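Local coordinates for interferon gamma receptor 1 (Gallus gallus, PDB 4EQ3), which probably binds the cytokine interferon gamma at the cell surface through the extracellular part of the receptor, to which this chain belongs, at residues E147-V152 / K193-D198. Numbering follows the deposited sequence.
Sequences ELSYSV and KGHFFD
Two antiparallel strands at the centre of a four-stranded sheet in the second fibronectin type III domain meet here, Leu148–Val152 against Lys193–Phe196, in register from Leu148 opposite Phe196 to Ser151 opposite Lys193. Ser149 and His195 form a hydrogen-bonded pair: Ser149 N donates almost straight (172°) to His195 O at 2.8 Å, and His195 N returns a bond to Ser149 O. Ser151 and Lys193 repeat the exchange. Beyond the strand end, Phe197 N still reaches Glu147 O at 3.1 Å although Phe197, with positive phi (58°), has left the extended conformation.

Side chains alternate between the faces. On the buried one, Leu148 CG lies anti to the backbone N (chi1 172°), and its CD1 sits over one face of the Phe196 ring, 3.8 Å from the centroid in a CH-pi contact. Gly194 has no CB to press on the Tyr150 ring, whose CD2 comes within 3.5 Å of Gly194 CA; the Tyr150 hydroxyl is hydrogen-bonded to His129. The other face, partly exposed, suits the polar Ser149, Ser151, Lys193 and His195, and the end of Lys193 leads away from the partner strand. At the turn, Glu147 CB makes a CH-pi contact over one face of the Phe197 ring, with Glu147 CG 3.4 Å from Phe197 CE1, while Phe77 meets the same ring edge-to-face.

One water ties the strand end to the turn, donating to Glu147 O, accepting from Asp198 N and hydrogen-bonded to Ser149 OG at 2.6 Å. Glu147 O thus accepts from both Phe197 N and the water, which also pairs Asp198 N where the chain leaves the sheet.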
loop_
_atom_site.group_PDB
_atom_site.type_symbol
_atom_site.label_atom_id
_atom_site.label_comp_id
_atom_site.label_asym_id
_atom_site.label_seq_id
_atom_site.Cartn_x
_atom_site.Cartn_y
_atom_site.Cartn_z
ATOM N N GLU A 147 14.034 0.871 -4.689
ATOM C CA GLU A 147 13.855 -0.551 -5.001
ATOM C C GLU A 147 12.510 -0.840 -5.682
ATOM O O GLU A 147 12.080 -1.990 -5.780
ATOM C CB GLU A 147 13.976 -1.396 -3.734
ATOM C CG GLU A 147 15.328 -1.287 -3.019
ATOM C CD GLU A 147 16.457 -1.981 -3.768
ATOM O OE1 GLU A 147 16.172 -2.772 -4.690
ATOM O OE2 GLU A 147 17.633 -1.732 -3.427
ATOM N N LEU A 148 11.843 0.205 -6.147
ATOM C CA LEU A 148 10.562 0.030 -6.824
ATOM C C LEU A 148 10.753 -0.359 -8.281
ATOM O O LEU A 148 11.496 0.295 -9.009
ATOM C CB LEU A 148 9.743 1.321 -6.759
ATOM C CG LEU A 148 8.460 1.325 -7.598
ATOM C CD1 LEU A 148 7.457 0.268 -7.120
ATOM C CD2 LEU A 148 7.837 2.715 -7.580
ATOM N N SER A 149 10.075 -1.416 -8.714
ATOM C CA SER A 149 10.017 -1.740 -10.132
ATOM C C SER A 149 8.592 -2.129 -10.520
ATOM O O SER A 149 7.754 -2.412 -9.666
ATOM C CB SER A 149 10.999 -2.869 -10.472
ATOM O OG SER A 149 10.662 -4.078 -9.809
ATOM N N TYR A 150 8.312 -2.144 -11.813
ATOM C CA TYR A 150 7.028 -2.623 -12.285
ATOM C C TYR A 150 7.284 -3.710 -13.300
ATOM O O TYR A 150 8.210 -3.604 -14.109
ATOM C CB TYR A 150 6.206 -1.485 -12.909
ATOM C CG TYR A 150 5.696 -0.485 -11.900
ATOM C CD1 TYR A 150 6.413 0.670 -11.612
ATOM C CD2 TYR A 150 4.498 -0.696 -11.227
ATOM C CE1 TYR A 150 5.953 1.588 -10.681
ATOM C CE2 TYR A 150 4.030 0.218 -10.294
ATOM C CZ TYR A 150 4.765 1.353 -10.026
ATOM O OH TYR A 150 4.311 2.260 -9.099
ATOM N N SER A 151 6.485 -4.768 -13.237
ATOM C CA SER A 151 6.513 -5.794 -14.261
ATOM C C SER A 151 5.304 -5.553 -15.141
ATOM O O SER A 151 4.219 -5.258 -14.643
ATOM C CB SER A 151 6.440 -7.189 -13.646
ATOM O OG SER A 151 5.282 -7.302 -12.842
ATOM N N VAL A 152 5.498 -5.672 -16.447
ATOM C CA VAL A 152 4.446 -5.395 -17.409
ATOM C C VAL A 152 4.252 -6.590 -18.317
ATOM O O VAL A 152 5.210 -7.108 -18.887
ATOM C CB VAL A 152 4.805 -4.172 -18.257
ATOM C CG1 VAL A 152 3.692 -3.859 -19.235
ATOM C CG2 VAL A 152 5.077 -2.989 -17.359
ATOM N N LYS A 193 2.167 -4.806 -12.575
ATOM C CA LYS A 193 2.218 -4.952 -11.125
ATOM C C LYS A 193 3.417 -4.215 -10.531
ATOM O O LYS A 193 4.435 -4.197 -11.099
ATOM C CB LYS A 193 2.394 -6.408 -10.730
ATOM C CG LYS A 193 1.288 -7.300 -10.862
ATOM C CD LYS A 193 1.601 -8.540 -10.095
ATOM C CE LYS A 193 2.009 -9.625 -10.922
ATOM N NZ LYS A 193 1.706 -10.883 -10.328
ATOM N N GLY A 194 3.281 -3.645 -9.360
ATOM C CA GLY A 194 4.423 -3.078 -8.664
ATOM C C GLY A 194 5.245 -4.145 -7.951
ATOM O O GLY A 194 4.702 -5.153 -7.490
ATOM N N HIS A 195 6.559 -3.921 -7.877
ATOM C CA HIS A 195 7.484 -4.798 -7.159
ATOM C C HIS A 195 8.379 -3.935 -6.274
ATOM O O HIS A 195 8.820 -2.869 -6.694
ATOM C CB HIS A 195 8.387 -5.570 -8.134
ATOM C CG HIS A 195 7.721 -6.732 -8.810
ATOM N ND1 HIS A 195 6.898 -6.586 -9.910
ATOM C CD2 HIS A 195 7.784 -8.062 -8.565
ATOM C CE1 HIS A 195 6.471 -7.776 -10.298
ATOM N NE2 HIS A 195 6.988 -8.688 -9.496
ATOM N N PHE A 196 8.642 -4.387 -5.053
ATOM C CA PHE A 196 9.676 -3.776 -4.223
ATOM C C PHE A 196 10.693 -4.864 -3.838
ATOM O O PHE A 196 10.315 -5.936 -3.363
ATOM C CB PHE A 196 9.082 -3.126 -2.965
ATOM C CG PHE A 196 8.353 -1.811 -3.223
ATOM C CD1 PHE A 196 6.975 -1.783 -3.372
ATOM C CD2 PHE A 196 9.049 -0.613 -3.278
ATOM C CE1 PHE A 196 6.300 -0.582 -3.600
ATOM C CE2 PHE A 196 8.381 0.602 -3.502
ATOM C CZ PHE A 196 7.003 0.611 -3.666
ATOM N N PHE A 197 11.975 -4.588 -4.057
ATOM C CA PHE A 197 13.033 -5.565 -3.782
ATOM C C PHE A 197 12.814 -6.845 -4.572
ATOM O O PHE A 197 12.796 -7.939 -3.998
ATOM C CB PHE A 197 13.078 -5.918 -2.298
ATOM C CG PHE A 197 13.256 -4.736 -1.398
ATOM C CD1 PHE A 197 14.520 -4.237 -1.132
ATOM C CD2 PHE A 197 12.167 -4.128 -0.801
ATOM C CE1 PHE A 197 14.684 -3.143 -0.304
ATOM C CE2 PHE A 197 12.338 -3.041 0.040
ATOM C CZ PHE A 197 13.595 -2.553 0.284
ATOM N N ASP A 198 12.656 -6.705 -5.885
ATOM C CA ASP A 198 12.315 -7.824 -6.758
ATOM C C ASP A 198 10.990 -8.453 -6.352
ATOM O O ASP A 198 9.924 -8.022 -6.816
ATOM C CB ASP A 198 13.426 -8.878 -6.788
ATOM C CG ASP A 198 14.737 -8.324 -7.312
ATOM O OD1 ASP A 198 14.692 -7.493 -8.247
ATOM O OD2 ASP A 198 15.811 -8.713 -6.786
HETATM O O HOH W 1 11.722 -4.283 -7.477
#